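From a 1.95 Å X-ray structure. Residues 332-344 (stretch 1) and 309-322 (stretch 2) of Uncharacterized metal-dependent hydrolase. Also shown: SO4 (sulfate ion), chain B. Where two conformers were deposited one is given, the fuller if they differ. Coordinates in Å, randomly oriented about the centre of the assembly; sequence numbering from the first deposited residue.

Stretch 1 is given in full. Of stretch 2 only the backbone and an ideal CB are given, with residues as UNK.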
# COMPACT_ATOMS: atom_id res chain seq x y z
N GLY A 332 5.55 18.76 18.21
CA GLY A 332 6.80 18.96 17.50
C GLY A 332 6.77 18.51 16.05
O GLY A 332 7.80 18.16 15.49
N PHE A 333 5.59 18.51 15.44
CA PHE A 333 5.45 18.06 14.06
C PHE A 333 5.11 19.22 13.13
O PHE A 333 4.09 19.87 13.33
CB PHE A 333 4.41 16.94 13.94
CG PHE A 333 4.11 16.54 12.52
CD1 PHE A 333 5.08 15.96 11.72
CD2 PHE A 333 2.83 16.75 11.98
CE1 PHE A 333 4.81 15.61 10.40
CE2 PHE A 333 2.54 16.37 10.66
CZ PHE A 333 3.54 15.81 9.87
N PRO A 334 5.95 19.48 12.11
CA PRO A 334 5.62 20.50 11.12
C PRO A 334 4.53 19.97 10.16
O PRO A 334 4.84 19.45 9.08
CB PRO A 334 6.95 20.76 10.42
CG PRO A 334 7.72 19.49 10.57
CD PRO A 334 7.26 18.84 11.84
N GLY A 335 3.28 20.11 10.57
CA GLY A 335 2.15 19.63 9.78
C GLY A 335 1.71 20.59 8.70
O GLY A 335 2.43 21.53 8.34
N ARG A 336 0.52 20.35 8.16
CA ARG A 336 -0.02 21.25 7.17
C ARG A 336 -1.31 21.90 7.67
O ARG A 336 -2.06 21.31 8.44
CB ARG A 336 -0.19 20.57 5.79
CG ARG A 336 -0.90 19.25 5.78
CD ARG A 336 -1.03 18.66 4.37
NE ARG A 336 -1.97 19.41 3.53
CZ ARG A 336 -2.27 19.10 2.27
NH1 ARG A 336 -1.72 18.05 1.67
NH2 ARG A 336 -3.14 19.85 1.60
N ILE A 337 -1.51 23.15 7.26
CA ILE A 337 -2.72 23.88 7.60
C ILE A 337 -3.51 24.13 6.32
O ILE A 337 -2.94 24.53 5.30
CB ILE A 337 -2.42 25.17 8.39
CG1 ILE A 337 -2.05 24.81 9.83
CG2 ILE A 337 -3.62 26.13 8.41
CD1 ILE A 337 -1.07 25.76 10.47
N GLU A 338 -4.81 23.86 6.38
CA GLU A 338 -5.71 24.06 5.26
C GLU A 338 -6.44 25.38 5.42
O GLU A 338 -6.91 25.71 6.52
CB GLU A 338 -6.72 22.91 5.19
CG GLU A 338 -6.10 21.52 5.30
CD GLU A 338 -4.97 21.30 4.29
OE1 GLU A 338 -5.23 21.34 3.08
OE2 GLU A 338 -3.82 21.09 4.73
N HIS A 339 -6.51 26.12 4.30
CA HIS A 339 -7.15 27.44 4.16
C HIS A 339 -6.26 28.60 4.59
O HIS A 339 -5.84 29.42 3.75
CB HIS A 339 -8.51 27.52 4.86
CG HIS A 339 -9.54 26.58 4.30
ND1 HIS A 339 -10.53 27.00 3.44
CD2 HIS A 339 -9.75 25.26 4.51
CE1 HIS A 339 -11.29 25.97 3.12
NE2 HIS A 339 -10.84 24.90 3.75
N ALA A 340 -5.98 28.68 5.90
CA ALA A 340 -5.22 29.78 6.50
C ALA A 340 -5.76 31.14 6.04
O ALA A 340 -5.01 32.02 5.61
CB ALA A 340 -3.72 29.64 6.21
N SER A 341 -7.08 31.28 6.13
CA SER A 341 -7.80 32.39 5.49
C SER A 341 -7.54 33.75 6.14
O SER A 341 -7.53 34.77 5.45
CB SER A 341 -9.29 32.09 5.48
OG SER A 341 -9.54 30.82 4.89
N LEU A 342 -7.33 33.73 7.45
CA LEU A 342 -7.06 34.92 8.24
C LEU A 342 -5.80 34.69 9.06
O LEU A 342 -5.81 33.88 9.99
CB LEU A 342 -8.22 35.19 9.19
CG LEU A 342 -9.41 36.06 8.78
CD1 LEU A 342 -10.20 36.37 10.03
CD2 LEU A 342 -8.94 37.34 8.17
N VAL A 343 -4.72 35.37 8.70
CA VAL A 343 -3.44 35.25 9.39
C VAL A 343 -2.98 36.64 9.83
O VAL A 343 -2.81 37.52 9.00
CB VAL A 343 -2.35 34.63 8.47
CG1 VAL A 343 -1.00 34.57 9.18
CG2 VAL A 343 -2.77 33.24 7.98
N ARG A 344 -2.78 36.83 11.14
CA ARG A 344 -2.31 38.11 11.70
C ARG A 344 -0.82 38.29 11.43
O ARG A 344 -0.11 37.31 11.21
CB ARG A 344 -2.55 38.15 13.21
CG ARG A 344 -3.96 37.85 13.66
CD ARG A 344 -4.13 38.11 15.17
NE ARG A 344 -3.17 37.33 15.95
CZ ARG A 344 -3.45 36.17 16.55
NH1 ARG A 344 -2.49 35.54 17.22
NH2 ARG A 344 -4.66 35.63 16.49
N UNK A 309 2.03 9.05 9.51
CA UNK A 309 1.04 9.73 8.67
C UNK A 309 1.11 11.24 8.83
O UNK A 309 1.43 11.75 9.91
CB UNK A 309 -0.37 9.24 9.01
N UNK A 310 0.81 11.95 7.74
CA UNK A 310 0.74 13.41 7.78
C UNK A 310 -0.51 13.85 8.55
O UNK A 310 -1.43 13.07 8.79
CB UNK A 310 0.73 13.99 6.36
N UNK A 311 -0.52 15.10 8.98
CA UNK A 311 -1.66 15.65 9.71
C UNK A 311 -2.00 17.01 9.09
O UNK A 311 -1.17 17.93 9.07
CB UNK A 311 -1.36 15.78 11.20
N UNK A 312 -3.23 17.12 8.58
CA UNK A 312 -3.73 18.36 8.00
C UNK A 312 -4.83 18.91 8.88
O UNK A 312 -5.76 18.19 9.24
CB UNK A 312 -4.24 18.14 6.57
N UNK A 313 -4.70 20.18 9.24
CA UNK A 313 -5.69 20.83 10.08
C UNK A 313 -6.34 22.02 9.37
O UNK A 313 -5.66 22.97 8.99
CB UNK A 313 -5.05 21.29 11.39
N UNK A 314 -7.65 21.95 9.20
CA UNK A 314 -8.47 23.08 8.74
C UNK A 314 -8.43 24.19 9.79
O UNK A 314 -8.78 23.96 10.95
CB UNK A 314 -9.91 22.64 8.47
N UNK A 315 -8.01 25.38 9.37
CA UNK A 315 -8.10 26.58 10.21
C UNK A 315 -8.40 27.80 9.34
O UNK A 315 -7.56 28.23 8.57
CB UNK A 315 -6.81 26.79 11.00
N UNK A 316 -9.61 28.33 9.46
CA UNK A 316 -10.02 29.50 8.67
C UNK A 316 -9.82 30.79 9.49
O UNK A 316 -9.12 31.70 9.06
CB UNK A 316 -11.48 29.37 8.23
N UNK A 317 -10.40 30.84 10.69
CA UNK A 317 -10.28 32.01 11.55
C UNK A 317 -8.89 32.17 12.13
O UNK A 317 -8.11 31.20 12.18
CB UNK A 317 -11.30 31.93 12.69
N UNK A 318 -8.56 33.38 12.58
CA UNK A 318 -7.22 33.64 13.09
C UNK A 318 -6.98 32.98 14.46
O UNK A 318 -5.85 32.57 14.75
CB UNK A 318 -6.99 35.15 13.19
N UNK A 319 -8.02 32.86 15.27
CA UNK A 319 -7.88 32.14 16.55
C UNK A 319 -7.77 30.63 16.32
O UNK A 319 -7.03 29.95 17.02
CB UNK A 319 -9.07 32.44 17.47
N UNK A 320 -8.49 30.12 15.32
CA UNK A 320 -8.39 28.72 14.93
C UNK A 320 -6.97 28.37 14.52
O UNK A 320 -6.49 27.28 14.81
CB UNK A 320 -9.36 28.41 13.79
N UNK A 321 -6.32 29.31 13.83
CA UNK A 321 -4.93 29.17 13.45
C UNK A 321 -4.00 29.07 14.67
O UNK A 321 -3.07 28.26 14.65
CB UNK A 321 -4.52 30.35 12.57
N UNK A 322 -4.26 29.88 15.70
CA UNK A 322 -3.53 29.77 16.97
C UNK A 322 -3.63 28.35 17.53
O UNK A 322 -2.63 27.77 17.93
CB UNK A 322 -4.07 30.78 17.99
S SO4 B . -12.58 21.75 4.28
O1 SO4 B . -12.43 20.55 3.48
O2 SO4 B . -12.82 22.88 3.40
O3 SO4 B . -13.74 21.60 5.16
O4 SO4 B . -11.35 21.98 5.04

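Position 309 points its CA-to-CB bond away from stretch 1, so the visible atoms set no preference; it is Leu 309.

At 310 the CB points sideways, 4.8 Å from Phe 333 CZ and 5.4 Å from Arg 336 CD. A short acidic or polar chain could reach both the ring edge, with its slightly positive hydrogens, and the arginine's methylene. Asp 310 does so: OD1 lies 3.2 Å from Phe 333 CZ, near the ring plane, and OD2 3.3 Å from Arg 336 CD.

Position 311 has extended angles, and its carbonyl accepts a hydrogen bond from Arg 336 N (N to O, 3.1 Å). Its CB, 4.0 Å from Phe 333 CE2, invites an apolar, perhaps branched, residue. Val 311 packs there.

At 312 the CB shares a face of the parallel sheet with Arg 336 and Glu 338, whose side chains are joined by a salt bridge (Arg 336 NE to Glu 338 OE2, 2.8 Å). With the CB already 3.6 Å from Arg 336 CG and 3.5 Å from Glu 338 OE2, a small residue suits best. Ala 312 fits beside the pair.

Position 313 turns to the other face, with Ile 337. Its N donates to Arg 336 O (3.0 Å) and its O accepts from Glu 338 N (2.9 Å). Beta-branched or other apolar residues suit such a strand; Ile 313 is found.

At 314 the CB returns to the face of Glu 338, 4.8 Å from His 339 CD2, with the sulfate nearby. A donor such as histidine, lysine or arginine would suit the anion. His 314 donates from ND1 to sulfate O4 (2.8 Å), while His 339 NE2 donates to sulfate O2 (2.9 Å); the two rings meet obliquely.

Position 315 donates its N to Glu 338 O (3.1 Å). Its CB is 4.2 Å from Ile 337 CG2, so a small apolar residue is reasonable: Ala 315.

The CB of 316 points sideways, 4.9 Å from His 339 CB. An aliphatic chain could cover the imidazole, and Ile 316 does, its CD1 4.0 Å from the ring centroid of His 339, over the face.

Position 317 precedes the helix, and its CB direction leads away; several residues would do, and Gly 317 occupies this N-cap position.

At 318 the CB points toward stretch 1, 4.1 Å from Arg 344 NH2, so an acid is the obvious candidate. Asp 318 forms a salt bridge, OD2 to Arg 344 NH2 at 2.9 Å.

Positions 319 and 320 make no contact with stretch 1, so many residues are possible; they are Lys 319 and Ala 320.

At 321 the CB points toward stretch 1, 4.6 Å from Leu 342 O, with Ile 337 and Val 343 within reach of a longer apolar chain. Leu 321 places CD1 3.7 Å from Ile 337 CD1 and CD2 3.6 Å from Val 343 CG2.

At 322, one helical turn after 318, the CB lies 5.1 Å from Arg 344 NH1, within an acid's reach. Asp 322 completes the charge pairing, OD2 3.0 Å from Arg 344 NH2.

Stretch 2 (309-322) LDVAIHAIGDKALD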
# COMPACT_ATOMS: atom_id res chain seq x y z
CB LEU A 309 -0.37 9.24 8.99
CG LEU A 309 -0.73 7.83 8.49
CD1 LEU A 309 -1.96 7.34 9.22
CD2 LEU A 309 -0.95 7.80 6.97
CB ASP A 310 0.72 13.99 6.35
CG ASP A 310 1.08 15.48 6.30
OD1 ASP A 310 1.59 16.03 7.30
OD2 ASP A 310 0.85 16.11 5.25
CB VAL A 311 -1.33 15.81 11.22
CG1 VAL A 311 -2.54 16.37 11.97
CG2 VAL A 311 -0.87 14.45 11.82
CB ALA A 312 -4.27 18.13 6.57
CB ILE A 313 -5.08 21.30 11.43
CG1 ILE A 313 -4.34 20.13 12.13
CG2 ILE A 313 -6.19 21.85 12.32
CD1 ILE A 313 -3.79 20.46 13.54
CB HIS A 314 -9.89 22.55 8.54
CG HIS A 314 -10.96 23.60 8.38
ND1 HIS A 314 -11.77 23.66 7.27
CD2 HIS A 314 -11.40 24.57 9.22
CE1 HIS A 314 -12.64 24.65 7.41
NE2 HIS A 314 -12.43 25.22 8.59
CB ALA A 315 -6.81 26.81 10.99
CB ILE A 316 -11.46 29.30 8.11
CG1 ILE A 316 -11.42 28.23 7.02
CG2 ILE A 316 -12.02 30.60 7.51
CD1 ILE A 316 -12.74 27.95 6.31
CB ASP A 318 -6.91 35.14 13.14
CG ASP A 318 -7.71 35.87 14.20
OD1 ASP A 318 -8.96 35.90 14.12
OD2 ASP A 318 -7.08 36.41 15.12
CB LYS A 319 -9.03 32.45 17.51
CG LYS A 319 -8.80 31.93 18.92
CD LYS A 319 -9.91 32.36 19.87
CE LYS A 319 -9.40 32.32 21.31
NZ LYS A 319 -10.39 32.88 22.27
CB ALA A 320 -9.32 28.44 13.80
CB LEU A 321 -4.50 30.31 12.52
CG LEU A 321 -3.05 30.25 12.03
CD1 LEU A 321 -2.76 28.96 11.27
CD2 LEU A 321 -2.75 31.45 11.16
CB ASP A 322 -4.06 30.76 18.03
CG ASP A 322 -3.69 32.21 17.75
OD1 ASP A 322 -2.59 32.47 17.24
OD2 ASP A 322 -4.52 33.09 18.07
O HOH W 1 -6.16 31.18 9.34
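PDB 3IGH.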